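Local atomic coordinates of thymine dioxygenase (Neurospora crassa, PDB entry 5C3O), a protein that probably hydroxylates the methyl group of thymine as an iron- and 2-oxoglutarate-dependent dioxygenase. Residues A[9-14]-A[235-240]; A[51-56]-A[250-255]; A[220-225]-A[258-263]. All coordinates share one frame; numbering follows the deposited sequence.

Interaction 1. Residues A[9-14]-A[235-240]; sequences NEDGLV and VKSPNG
Asp11 stands at the corner of the tight type I' turn that runs from Glu10 to Leu13, and its carboxylate reaches over to the loop of Ser237 and Asn239. The side chain leaves the turn with CG opposite the backbone N (chi1 -162°), which carries both oxygens to the other segment. OD2 takes the Ser237 hydroxyl at 2.6 Å from OG, approached on the anti side and about 20° out of the carboxylate plane. OD1 receives a longer, weak hydrogen bond from Asn239 ND2 at 3.2 Å, the amide plane being turned 75° against the carboxylate. With an alanine here, the Ser237 hydroxyl and the Asn239 amide would probably both be left without the carboxylate that accepts from them.

Gly12 follows with positive phi, and its carbonyl O lies 3.6 Å from Pro238 CG; a CB on this residue would press on the same proline carbon.

Leu13 then turns from polar to apolar contact. Its CD1 lies 3.9 Å from Val235 CB, the two side chains crossing at about a right angle, while its CB faces the flank of the Pro238 ring at CD, 4.3 Å away. Beyond the segments, Leu13 and Asp11 also touch Ile243 of strand 242-244.

Ser237 OG carries three bonds: it gives its proton to Asp11 and accepts from Gly240 N (2.9 Å), an ST motif, and from Gln241 N. The aspartate thus draws on a hydroxyl whose oxygen already accepts from two backbone N-H groups, so that hairpin turn and loop share one polar network beside a small apolar patch.

Interaction 2. Residues A[51-56]-A[250-255]; sequences KNIPIQ and NTVVVN. With EDO (1,2-ethanediol), chain D.
Two torsions of the same kind bring Ile53 and Val252 together: in each, CG1 sits between the backbone N and the carbonyl carbon, at chi1 61° for Ile53 and 65° for Val252. The isoleucine stretches on to CD1, which reaches Val252 CG1 at 4.0 Å, and its CG2 branch comes equally near that methyl, so a single valine methyl lies against both branches. The two side chains cross at about a right angle.

Water handles the polar half of the contact. One molecule accepts from Asn52 N and donates to Asn250 O, each at 2.8 Å, tying the two backbones together. A second accepts from Ile53 N at 3.1 Å, reaches Asn250 O by a weak bond, and meets O2 of an ethanediol, probably from the crystallisation liquor. That O2 also donates to Ile55 O, though the 2.5 Å spacing is doubtfully short.

The end of Lys51 turns to Glu4 by a salt bridge, that of Asn52 to Asp19 by a hydrogen bond. This water-bridged packing joins the N-terminal loop before helix 57-72 to the double-stranded beta-helix core, the Val252 side chain about 13 Å from the calcium. Strand 251-256 is flanked in the sheet by strands 47-51 and 222-227, with Val252 touching Leu50 on one and Phe226 on the other. Ile53 and Ile55 pack on the long helix 147-173, and Pro54 on helix 21-25.

Interaction 3. Residues A[220-225]-A[258-263]; sequences GSITLL and DLLARW
This is the packing of a loop and strand start against a short helix, chiefly its first turn: Gly220 and Ser221, just ahead of strand 222-227, lie against Leu259 and Leu260 of helix 258-263, close to the metal site. Backbone atoms carry much of it. Gly220 O points at the beginning of the helix, where it takes a weak hydrogen bond from Leu259 N at 3.2 Å, bent to 131° at the hydrogen. Leu259 CB comes against the same Gly220 O at 3.4 Å, so this oxygen lies against the start of the helix.

Ser221 contributes its backbone more than its hydroxyl. Its carbonyl O is covered by Leu260, whose CB approaches at 3.4 Å and whose CD1 methyl reaches the same oxygen from further along the chain. That methyl goes on to Ile222 CG2 at 3.9 Å, and there the leucine and isoleucine run side by side, pointing the same way. Ile222 is set up for this by its first torsion, which places CG2 opposite the carbonyl carbon while CG1 takes the position between N and C (chi1 62°). Ser221 CB also meets the Trp263 ring obliquely at CZ3, 4.1 Å away; its OG bonds Asn296 instead. Within the helix, one face of the indole bears the Leu259 carbonyl O, displaced toward the ring's rim.

Asp258, at the start of the helix, binds Ser270 and Thr217 through OD1, while Thr223 OG1 bonds Asp218. Because His216, Asp218 and His273 hold a calcium, probably in the place of the iron, the arrangement belongs to the surroundings of the HxD...H facial triad that characterises the double-stranded beta-helix of iron- and 2-oxoglutarate-dependent dioxygenases.

Overall arrangement
The six segments come in the order 9-14, 51-56, 220-225, 235-240, 250-255 and 258-263, so the contacts interleave along the chain. Interactions 2 and 3, with centres 17 Å apart, join directly: strands 251-256 and 222-227 are sheet neighbours, with Val253 O 2.8 Å from Leu225 N in a probable hydrogen bond. Interaction 1 lies further out, its centre 22 Å from that of interaction 2 and 20 Å from that of interaction 3, touching neither. It joins the N-terminal edge of the large sheet to the small sheet that carries the metal ligand His273. Interactions 1 and 2 thus help join the N-terminal part to the double-stranded beta-helix core, while interaction 3 lies beside the metal site.

Interaction 1. Residues A[9-14]-A[235-240]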
ATOM      1  N   ASN A   9      11.728 -13.578  -8.223  1.00 65.56           N
ATOM      2  CA  ASN A   9      13.066 -13.720  -8.785  1.00 67.77           C
ATOM      3  C   ASN A   9      12.939 -14.200 -10.227  1.00 71.06           C
ATOM      4  O   ASN A   9      12.750 -15.391 -10.480  1.00 72.12           O
ATOM      5  CB  ASN A   9      13.906 -14.692  -7.949  1.00 67.59           C
ATOM      6  CG  ASN A   9      15.376 -14.693  -8.343  1.00 68.56           C
ATOM      7  OD1 ASN A   9      15.790 -14.008  -9.282  1.00 68.40           O
ATOM      8  ND2 ASN A   9      16.175 -15.468  -7.620  1.00 68.35           N
ATOM      9  N   GLU A  10      13.024 -13.262 -11.167  1.00 72.98           N
ATOM     10  CA  GLU A  10      12.756 -13.555 -12.572  1.00 76.39           C
ATOM     11  C   GLU A  10      13.243 -12.422 -13.472  1.00 76.59           C
ATOM     12  O   GLU A  10      12.964 -11.251 -13.207  1.00 74.72           O
ATOM     13  CB  GLU A  10      11.253 -13.763 -12.772  1.00 78.03           C
ATOM     14  CG  GLU A  10      10.854 -14.284 -14.141  1.00 82.18           C
ATOM     15  CD  GLU A  10       9.374 -14.605 -14.222  1.00 84.28           C
ATOM     16  OE1 GLU A  10       8.702 -14.092 -15.142  1.00 86.58           O
ATOM     17  OE2 GLU A  10       8.878 -15.362 -13.359  1.00 85.52           O
ATOM     18  N   ASP A  11      13.974 -12.785 -14.529  1.00 77.57           N
ATOM     19  CA  ASP A  11      14.435 -11.840 -15.553  1.00 76.83           C
ATOM     20  C   ASP A  11      15.295 -10.712 -14.972  1.00 72.54           C
ATOM     21  O   ASP A  11      15.238  -9.573 -15.436  1.00 71.33           O
ATOM     22  CB  ASP A  11      13.231 -11.267 -16.316  1.00 79.75           C
ATOM     23  CG  ASP A  11      13.618 -10.639 -17.646  1.00 83.21           C
ATOM     24  OD1 ASP A  11      14.289 -11.311 -18.460  1.00 87.07           O
ATOM     25  OD2 ASP A  11      13.240  -9.474 -17.884  1.00 83.90           O
ATOM     26  N   GLY A  12      16.092 -11.040 -13.957  1.00 69.73           N
ATOM     27  CA  GLY A  12      16.924 -10.052 -13.269  1.00 68.00           C
ATOM     28  C   GLY A  12      16.190  -9.182 -12.251  1.00 65.91           C
ATOM     29  O   GLY A  12      16.797  -8.308 -11.632  1.00 64.45           O
ATOM     30  N   LEU A  13      14.889  -9.410 -12.074  1.00 64.09           N
ATOM     31  CA  LEU A  13      14.097  -8.668 -11.093  1.00 61.17           C
ATOM     32  C   LEU A  13      14.044  -9.486  -9.810  1.00 59.01           C
ATOM     33  O   LEU A  13      13.503 -10.597  -9.797  1.00 59.25           O
ATOM     34  CB  LEU A  13      12.680  -8.409 -11.615  1.00 61.38           C
ATOM     35  CG  LEU A  13      11.936  -7.158 -11.117  1.00 60.91           C
ATOM     36  CD1 LEU A  13      10.440  -7.311 -11.346  1.00 60.51           C
ATOM     37  CD2 LEU A  13      12.201  -6.855  -9.653  1.00 60.08           C
ATOM     38  N   VAL A  14      14.616  -8.939  -8.739  1.00 55.53           N
ATOM     39  CA  VAL A  14      14.628  -9.604  -7.443  1.00 53.34           C
ATOM     40  C   VAL A  14      13.919  -8.722  -6.412  1.00 50.26           C
ATOM     41  O   VAL A  14      14.433  -7.682  -6.017  1.00 47.48           O
ATOM     42  CB  VAL A  14      16.069  -9.915  -6.981  1.00 54.08           C
ATOM     43  CG1 VAL A  14      16.055 -10.770  -5.721  1.00 53.77           C
ATOM     44  CG2 VAL A  14      16.844 -10.622  -8.091  1.00 56.33           C
ATOM     45  N   VAL A 235       5.539  -5.755 -12.290  1.00 52.19           N
ATOM     46  CA  VAL A 235       6.648  -4.820 -12.130  1.00 52.58           C
ATOM     47  C   VAL A 235       7.658  -5.033 -13.257  1.00 55.72           C
ATOM     48  O   VAL A 235       8.028  -6.170 -13.552  1.00 55.25           O
ATOM     49  CB  VAL A 235       7.335  -5.026 -10.762  1.00 51.69           C
ATOM     50  CG1 VAL A 235       8.474  -4.034 -10.561  1.00 51.44           C
ATOM     51  CG2 VAL A 235       6.313  -4.904  -9.636  1.00 50.69           C
ATOM     52  N   LYS A 236       8.102  -3.940 -13.877  1.00 58.44           N
ATOM     53  CA  LYS A 236       9.066  -4.019 -14.972  1.00 63.10           C
ATOM     54  C   LYS A 236      10.445  -4.469 -14.479  1.00 64.56           C
ATOM     55  O   LYS A 236      10.935  -3.999 -13.451  1.00 63.04           O
ATOM     56  CB  LYS A 236       9.194  -2.675 -15.698  1.00 66.20           C
ATOM     57  CG  LYS A 236       9.876  -2.787 -17.060  1.00 70.88           C
ATOM     58  CD  LYS A 236      10.340  -1.441 -17.605  1.00 73.92           C
ATOM     59  CE  LYS A 236       9.192  -0.640 -18.198  1.00 75.69           C
ATOM     60  NZ  LYS A 236       9.638   0.709 -18.645  1.00 77.51           N
ATOM     61  N   SER A 237      11.059  -5.382 -15.227  1.00 67.74           N
ATOM     62  CA  SER A 237      12.412  -5.851 -14.939  1.00 69.42           C
ATOM     63  C   SER A 237      13.421  -4.829 -15.453  1.00 70.10           C
ATOM     64  O   SER A 237      13.057  -3.938 -16.226  1.00 69.10           O
ATOM     65  CB  SER A 237      12.657  -7.204 -15.616  1.00 72.22           C
ATOM     66  OG  SER A 237      12.864  -7.050 -17.011  1.00 75.54           O
ATOM     67  N   PRO A 238      14.696  -4.951 -15.030  1.00 71.36           N
ATOM     68  CA  PRO A 238      15.730  -4.089 -15.606  1.00 73.49           C
ATOM     69  C   PRO A 238      15.931  -4.321 -17.109  1.00 78.25           C
ATOM     70  O   PRO A 238      16.348  -3.404 -17.819  1.00 81.04           O
ATOM     71  CB  PRO A 238      16.992  -4.472 -14.820  1.00 72.74           C
ATOM     72  CG  PRO A 238      16.707  -5.817 -14.247  1.00 71.80           C
ATOM     73  CD  PRO A 238      15.238  -5.815 -13.965  1.00 70.83           C
ATOM     74  N   ASN A 239      15.641  -5.534 -17.578  1.00 81.26           N
ATOM     75  CA  ASN A 239      15.676  -5.843 -19.008  1.00 84.30           C
ATOM     76  C   ASN A 239      14.517  -5.185 -19.756  1.00 83.59           C
ATOM     77  O   ASN A 239      14.686  -4.732 -20.889  1.00 84.11           O
ATOM     78  CB  ASN A 239      15.664  -7.359 -19.238  1.00 86.66           C
ATOM     79  CG  ASN A 239      16.945  -8.034 -18.770  1.00 88.12           C
ATOM     80  OD1 ASN A 239      17.992  -7.397 -18.634  1.00 87.22           O
ATOM     81  ND2 ASN A 239      16.867  -9.339 -18.528  1.00 89.37           N
ATOM     82  N   GLY A 240      13.344  -5.145 -19.123  1.00 81.78           N
ATOM     83  CA  GLY A 240      12.214  -4.356 -19.626  1.00 79.00           C
ATOM     84  C   GLY A 240      10.868  -5.042 -19.785  1.00 77.83           C
ATOM     85  O   GLY A 240       9.946  -4.440 -20.342  1.00 76.32           O
TER

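Interaction 2. Residues A[51-56]-A[250-255]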
ATOM      1  N   LYS A  51       6.705  -9.291   5.656  1.00 37.77           N
ATOM      2  CA  LYS A  51       5.884 -10.208   6.444  1.00 40.33           C
ATOM      3  C   LYS A  51       6.060  -9.907   7.929  1.00 39.68           C
ATOM      4  O   LYS A  51       6.970  -9.167   8.322  1.00 39.28           O
ATOM      5  CB  LYS A  51       6.248 -11.672   6.144  1.00 44.10           C
ATOM      6  CG  LYS A  51       7.615 -12.099   6.664  1.00 47.35           C
ATOM      7  CD  LYS A  51       8.229 -13.235   5.855  1.00 51.12           C
ATOM      8  CE  LYS A  51       7.653 -14.595   6.212  1.00 54.27           C
ATOM      9  NZ  LYS A  51       8.243 -15.150   7.460  1.00 57.08           N
ATOM     10  N   ASN A  52       5.189 -10.495   8.746  1.00 39.10           N
ATOM     11  CA  ASN A  52       5.184 -10.281  10.189  1.00 38.91           C
ATOM     12  C   ASN A  52       5.157  -8.799  10.545  1.00 37.67           C
ATOM     13  O   ASN A  52       5.932  -8.324  11.383  1.00 36.53           O
ATOM     14  CB  ASN A  52       6.370 -11.002  10.850  1.00 40.52           C
ATOM     15  CG  ASN A  52       6.266 -12.516  10.740  1.00 42.09           C
ATOM     16  OD1 ASN A  52       5.199 -13.054  10.469  1.00 42.25           O
ATOM     17  ND2 ASN A  52       7.382 -13.207  10.951  1.00 43.82           N
ATOM     18  N   ILE A  53       4.262  -8.073   9.879  1.00 36.78           N
ATOM     19  CA  ILE A  53       4.023  -6.672  10.191  1.00 35.66           C
ATOM     20  C   ILE A  53       3.087  -6.598  11.403  1.00 35.68           C
ATOM     21  O   ILE A  53       2.417  -7.576  11.723  1.00 35.84           O
ATOM     22  CB  ILE A  53       3.459  -5.902   8.976  1.00 36.14           C
ATOM     23  CG1 ILE A  53       2.105  -6.466   8.518  1.00 36.47           C
ATOM     24  CG2 ILE A  53       4.448  -5.958   7.818  1.00 36.59           C
ATOM     25  CD1 ILE A  53       1.415  -5.614   7.474  1.00 35.81           C
ATOM     26  N   PRO A  54       3.048  -5.448  12.094  1.00 34.60           N
ATOM     27  CA  PRO A  54       2.184  -5.319  13.272  1.00 34.79           C
ATOM     28  C   PRO A  54       0.679  -5.411  12.984  1.00 36.32           C
ATOM     29  O   PRO A  54      -0.101  -5.708  13.893  1.00 37.82           O
ATOM     30  CB  PRO A  54       2.537  -3.931  13.812  1.00 34.80           C
ATOM     31  CG  PRO A  54       3.905  -3.661  13.298  1.00 33.52           C
ATOM     32  CD  PRO A  54       3.929  -4.279  11.937  1.00 33.50           C
ATOM     33  N   ILE A  55       0.274  -5.175  11.737  1.00 36.23           N
ATOM     34  CA  ILE A  55      -1.127  -5.339  11.352  1.00 36.92           C
ATOM     35  C   ILE A  55      -1.474  -6.828  11.306  1.00 38.24           C
ATOM     36  O   ILE A  55      -1.001  -7.552  10.438  1.00 37.33           O
ATOM     37  CB  ILE A  55      -1.433  -4.705   9.986  1.00 35.93           C
ATOM     38  CG1 ILE A  55      -1.158  -3.192  10.032  1.00 36.00           C
ATOM     39  CG2 ILE A  55      -2.879  -4.978   9.600  1.00 36.04           C
ATOM     40  CD1 ILE A  55      -1.208  -2.502   8.686  1.00 34.84           C
ATOM     41  N   GLN A  56      -2.315  -7.273  12.230  1.00 39.48           N
ATOM     42  CA  GLN A  56      -2.582  -8.704  12.356  1.00 41.69           C
ATOM     43  C   GLN A  56      -3.489  -9.262  11.252  1.00 41.00           C
ATOM     44  O   GLN A  56      -4.391  -8.565  10.765  1.00 38.33           O
ATOM     45  CB  GLN A  56      -3.115  -9.034  13.754  1.00 43.53           C
ATOM     46  CG  GLN A  56      -2.037  -8.951  14.836  1.00 45.49           C
ATOM     47  CD  GLN A  56      -0.744  -9.680  14.457  1.00 48.40           C
ATOM     48  OE1 GLN A  56       0.300  -9.055  14.216  1.00 48.98           O
ATOM     49  NE2 GLN A  56      -0.816 -11.004  14.384  1.00 50.67           N
ATOM     50  N   ASN A 250      -0.512 -13.130   3.967  1.00 51.27           N
ATOM     51  CA  ASN A 250      -0.064 -12.336   5.119  1.00 49.84           C
ATOM     52  C   ASN A 250       1.196 -11.520   4.822  1.00 47.49           C
ATOM     53  O   ASN A 250       2.102 -11.405   5.648  1.00 49.41           O
ATOM     54  CB  ASN A 250       0.119 -13.222   6.360  1.00 51.34           C
ATOM     55  CG  ASN A 250      -1.173 -13.910   6.776  1.00 53.91           C
ATOM     56  OD1 ASN A 250      -2.249 -13.313   6.725  1.00 54.00           O
ATOM     57  ND2 ASN A 250      -1.073 -15.168   7.189  1.00 56.32           N
ATOM     58  N   THR A 251       1.220 -10.946   3.629  1.00 45.16           N
ATOM     59  CA  THR A 251       2.338 -10.163   3.154  1.00 43.41           C
ATOM     60  C   THR A 251       1.790  -8.826   2.651  1.00 40.55           C
ATOM     61  O   THR A 251       0.655  -8.750   2.188  1.00 39.66           O
ATOM     62  CB  THR A 251       3.093 -10.944   2.049  1.00 45.56           C
ATOM     63  OG1 THR A 251       4.499 -10.947   2.322  1.00 50.72           O
ATOM     64  CG2 THR A 251       2.827 -10.390   0.655  1.00 45.24           C
ATOM     65  N   VAL A 252       2.591  -7.771   2.764  1.00 38.66           N
ATOM     66  CA  VAL A 252       2.242  -6.471   2.194  1.00 35.84           C
ATOM     67  C   VAL A 252       3.326  -6.076   1.200  1.00 34.62           C
ATOM     68  O   VAL A 252       4.514  -6.252   1.463  1.00 33.89           O
ATOM     69  CB  VAL A 252       2.036  -5.387   3.288  1.00 34.70           C
ATOM     70  CG1 VAL A 252       3.316  -5.090   4.048  1.00 34.58           C
ATOM     71  CG2 VAL A 252       1.462  -4.115   2.680  1.00 34.74           C
ATOM     72  N   VAL A 253       2.912  -5.560   0.050  1.00 34.41           N
ATOM     73  CA  VAL A 253       3.854  -5.157  -0.988  1.00 33.97           C
ATOM     74  C   VAL A 253       4.119  -3.668  -0.807  1.00 32.99           C
ATOM     75  O   VAL A 253       3.189  -2.885  -0.669  1.00 31.62           O
ATOM     76  CB  VAL A 253       3.306  -5.447  -2.401  1.00 34.59           C
ATOM     77  CG1 VAL A 253       4.384  -5.211  -3.455  1.00 34.61           C
ATOM     78  CG2 VAL A 253       2.791  -6.878  -2.489  1.00 35.40           C
ATOM     79  N   VAL A 254       5.395  -3.292  -0.786  1.00 32.68           N
ATOM     80  CA  VAL A 254       5.786  -1.911  -0.560  1.00 32.21           C
ATOM     81  C   VAL A 254       6.698  -1.435  -1.682  1.00 31.92           C
ATOM     82  O   VAL A 254       7.687  -2.086  -1.996  1.00 32.81           O
ATOM     83  CB  VAL A 254       6.521  -1.750   0.787  1.00 31.23           C
ATOM     84  CG1 VAL A 254       6.698  -0.277   1.125  1.00 30.13           C
ATOM     85  CG2 VAL A 254       5.756  -2.461   1.895  1.00 31.58           C
ATOM     86  N   ASN A 255       6.366  -0.296  -2.281  1.00 31.70           N
ATOM     87  CA  ASN A 255       7.224   0.289  -3.300  1.00 32.15           C
ATOM     88  C   ASN A 255       7.455   1.768  -3.074  1.00 31.72           C
ATOM     89  O   ASN A 255       6.616   2.460  -2.498  1.00 30.17           O
ATOM     90  CB  ASN A 255       6.658   0.061  -4.701  1.00 33.51           C
ATOM     91  CG  ASN A 255       5.374   0.828  -4.953  1.00 34.34           C
ATOM     92  OD1 ASN A 255       4.321   0.481  -4.423  1.00 33.77           O
ATOM     93  ND2 ASN A 255       5.451   1.870  -5.775  1.00 35.03           N
TER
HETATM   94  C1  EDO D 403      -1.778  -9.215   6.501  1.00 69.31           C
HETATM   95  O1  EDO D 403      -0.630  -8.929   5.688  1.00 68.62           O
HETATM   96  C2  EDO D 403      -1.377  -9.339   7.962  1.00 68.19           C
HETATM   97  O2  EDO D 403      -0.233  -8.525   8.225  1.00 67.62           O
HETATM   98  O   HOH W   1       3.209 -12.347   7.991  1.00 47.97           O
HETATM   99  O   HOH W   2       2.070  -9.866   8.736  1.00 55.74           O

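Interaction 3. Residues A[220-225]-A[258-263]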
ATOM      1  N   GLY A 220       4.147   9.423  -4.648  1.00 40.53           N
ATOM      2  CA  GLY A 220       4.494   9.728  -3.256  1.00 38.26           C
ATOM      3  C   GLY A 220       5.781   9.108  -2.736  1.00 35.73           C
ATOM      4  O   GLY A 220       6.690   8.799  -3.497  1.00 35.30           O
ATOM      5  N   SER A 221       5.844   8.936  -1.418  1.00 34.40           N
ATOM      6  CA  SER A 221       7.002   8.365  -0.749  1.00 32.72           C
ATOM      7  C   SER A 221       6.996   6.847  -0.874  1.00 31.83           C
ATOM      8  O   SER A 221       7.851   6.268  -1.537  1.00 30.90           O
ATOM      9  CB  SER A 221       7.014   8.785   0.720  1.00 32.85           C
ATOM     10  OG  SER A 221       5.766   8.509   1.338  1.00 33.53           O
ATOM     11  N   ILE A 222       6.047   6.197  -0.216  1.00 32.14           N
ATOM     12  CA  ILE A 222       5.848   4.767  -0.412  1.00 31.86           C
ATOM     13  C   ILE A 222       4.373   4.444  -0.546  1.00 30.29           C
ATOM     14  O   ILE A 222       3.512   5.222  -0.148  1.00 29.98           O
ATOM     15  CB  ILE A 222       6.457   3.894   0.716  1.00 32.57           C
ATOM     16  CG1 ILE A 222       5.820   4.190   2.061  1.00 33.60           C
ATOM     17  CG2 ILE A 222       7.972   4.079   0.811  1.00 32.54           C
ATOM     18  CD1 ILE A 222       5.885   2.996   2.992  1.00 35.41           C
ATOM     19  N   THR A 223       4.103   3.281  -1.119  1.00 30.11           N
ATOM     20  CA  THR A 223       2.758   2.776  -1.253  1.00 30.18           C
ATOM     21  C   THR A 223       2.714   1.394  -0.625  1.00 30.31           C
ATOM     22  O   THR A 223       3.591   0.569  -0.879  1.00 30.83           O
ATOM     23  CB  THR A 223       2.356   2.710  -2.734  1.00 31.15           C
ATOM     24  OG1 THR A 223       2.378   4.035  -3.282  1.00 31.52           O
ATOM     25  CG2 THR A 223       0.959   2.106  -2.908  1.00 31.25           C
ATOM     26  N   LEU A 224       1.713   1.161   0.219  1.00 30.60           N
ATOM     27  CA  LEU A 224       1.465  -0.162   0.788  1.00 31.39           C
ATOM     28  C   LEU A 224       0.333  -0.823   0.007  1.00 32.71           C
ATOM     29  O   LEU A 224      -0.709  -0.209  -0.193  1.00 33.72           O
ATOM     30  CB  LEU A 224       1.068  -0.045   2.254  1.00 30.63           C
ATOM     31  CG  LEU A 224       1.964   0.787   3.164  1.00 30.04           C
ATOM     32  CD1 LEU A 224       1.299   0.885   4.525  1.00 30.68           C
ATOM     33  CD2 LEU A 224       3.354   0.178   3.276  1.00 29.52           C
ATOM     34  N   LEU A 225       0.537  -2.057  -0.438  1.00 33.85           N
ATOM     35  CA  LEU A 225      -0.490  -2.790  -1.183  1.00 35.58           C
ATOM     36  C   LEU A 225      -0.826  -4.119  -0.510  1.00 35.74           C
ATOM     37  O   LEU A 225       0.045  -4.973  -0.323  1.00 36.02           O
ATOM     38  CB  LEU A 225      -0.045  -3.041  -2.630  1.00 36.91           C
ATOM     39  CG  LEU A 225      -0.982  -3.909  -3.482  1.00 38.57           C
ATOM     40  CD1 LEU A 225      -2.353  -3.277  -3.642  1.00 38.69           C
ATOM     41  CD2 LEU A 225      -0.375  -4.176  -4.847  1.00 40.12           C
ATOM     42  N   ASP A 258       7.998   8.470  -6.637  1.00 39.13           N
ATOM     43  CA  ASP A 258       8.887   9.488  -7.196  1.00 40.22           C
ATOM     44  C   ASP A 258       9.426  10.454  -6.144  1.00 40.08           C
ATOM     45  O   ASP A 258      10.565  10.909  -6.245  1.00 40.67           O
ATOM     46  CB  ASP A 258       8.169  10.281  -8.292  1.00 42.06           C
ATOM     47  CG  ASP A 258       7.781   9.421  -9.488  1.00 43.88           C
ATOM     48  OD1 ASP A 258       8.284   8.283  -9.636  1.00 43.79           O
ATOM     49  OD2 ASP A 258       6.960   9.894 -10.291  1.00 47.13           O
ATOM     50  N   LEU A 259       8.615  10.764  -5.138  1.00 39.19           N
ATOM     51  CA  LEU A 259       9.032  11.682  -4.079  1.00 40.34           C
ATOM     52  C   LEU A 259      10.199  11.117  -3.248  1.00 40.72           C
ATOM     53  O   LEU A 259      11.078  11.870  -2.806  1.00 40.36           O
ATOM     54  CB  LEU A 259       7.846  12.002  -3.174  1.00 41.49           C
ATOM     55  CG  LEU A 259       8.016  13.117  -2.142  1.00 44.01           C
ATOM     56  CD1 LEU A 259       8.273  14.464  -2.812  1.00 46.09           C
ATOM     57  CD2 LEU A 259       6.772  13.194  -1.266  1.00 43.82           C
ATOM     58  N   LEU A 260      10.208   9.802  -3.040  1.00 38.73           N
ATOM     59  CA  LEU A 260      11.293   9.151  -2.306  1.00 38.40           C
ATOM     60  C   LEU A 260      12.551   9.134  -3.167  1.00 38.08           C
ATOM     61  O   LEU A 260      13.641   9.415  -2.680  1.00 35.82           O
ATOM     62  CB  LEU A 260      10.931   7.714  -1.919  1.00 37.14           C
ATOM     63  CG  LEU A 260      11.388   7.196  -0.552  1.00 38.36           C
ATOM     64  CD1 LEU A 260      11.322   5.672  -0.523  1.00 37.81           C
ATOM     65  CD2 LEU A 260      12.764   7.684  -0.124  1.00 38.05           C
ATOM     66  N   ALA A 261      12.391   8.778  -4.437  1.00 39.37           N
ATOM     67  CA  ALA A 261      13.494   8.848  -5.397  1.00 43.10           C
ATOM     68  C   ALA A 261      14.107  10.250  -5.396  1.00 46.43           C
ATOM     69  O   ALA A 261      15.321  10.393  -5.331  1.00 48.69           O
ATOM     70  CB  ALA A 261      13.017   8.472  -6.791  1.00 42.53           C
ATOM     71  N   ARG A 262      13.255  11.273  -5.425  1.00 50.45           N
ATOM     72  CA  ARG A 262      13.694  12.671  -5.373  1.00 54.98           C
ATOM     73  C   ARG A 262      14.457  12.988  -4.089  1.00 53.49           C
ATOM     74  O   ARG A 262      15.557  13.532  -4.148  1.00 53.56           O
ATOM     75  CB  ARG A 262      12.487  13.611  -5.507  1.00 59.33           C
ATOM     76  CG  ARG A 262      12.816  15.094  -5.676  1.00 64.80           C
ATOM     77  CD  ARG A 262      13.291  15.757  -4.384  1.00 67.87           C
ATOM     78  NE  ARG A 262      12.722  17.093  -4.208  1.00 73.44           N
ATOM     79  CZ  ARG A 262      11.595  17.368  -3.543  1.00 76.26           C
ATOM     80  NH1 ARG A 262      10.883  16.403  -2.964  1.00 77.15           N
ATOM     81  NH2 ARG A 262      11.176  18.625  -3.455  1.00 78.74           N
ATOM     82  N   TRP A 263      13.863  12.669  -2.936  1.00 52.00           N
ATOM     83  CA  TRP A 263      14.520  12.875  -1.643  1.00 51.75           C
ATOM     84  C   TRP A 263      15.905  12.214  -1.627  1.00 52.86           C
ATOM     85  O   TRP A 263      16.835  12.730  -1.005  1.00 54.50           O
ATOM     86  CB  TRP A 263      13.689  12.301  -0.478  1.00 52.90           C
ATOM     87  CG  TRP A 263      12.507  13.129   0.005  1.00 54.80           C
ATOM     88  CD1 TRP A 263      12.288  14.460  -0.201  1.00 56.99           C
ATOM     89  CD2 TRP A 263      11.410  12.668   0.814  1.00 53.95           C
ATOM     90  NE1 TRP A 263      11.117  14.851   0.408  1.00 57.12           N
ATOM     91  CE2 TRP A 263      10.560  13.771   1.038  1.00 54.41           C
ATOM     92  CE3 TRP A 263      11.061  11.423   1.358  1.00 53.53           C
ATOM     93  CZ2 TRP A 263       9.382  13.671   1.784  1.00 54.52           C
ATOM     94  CZ3 TRP A 263       9.887  11.322   2.098  1.00 54.04           C
ATOM     95  CH2 TRP A 263       9.064  12.442   2.307  1.00 54.97           C
TER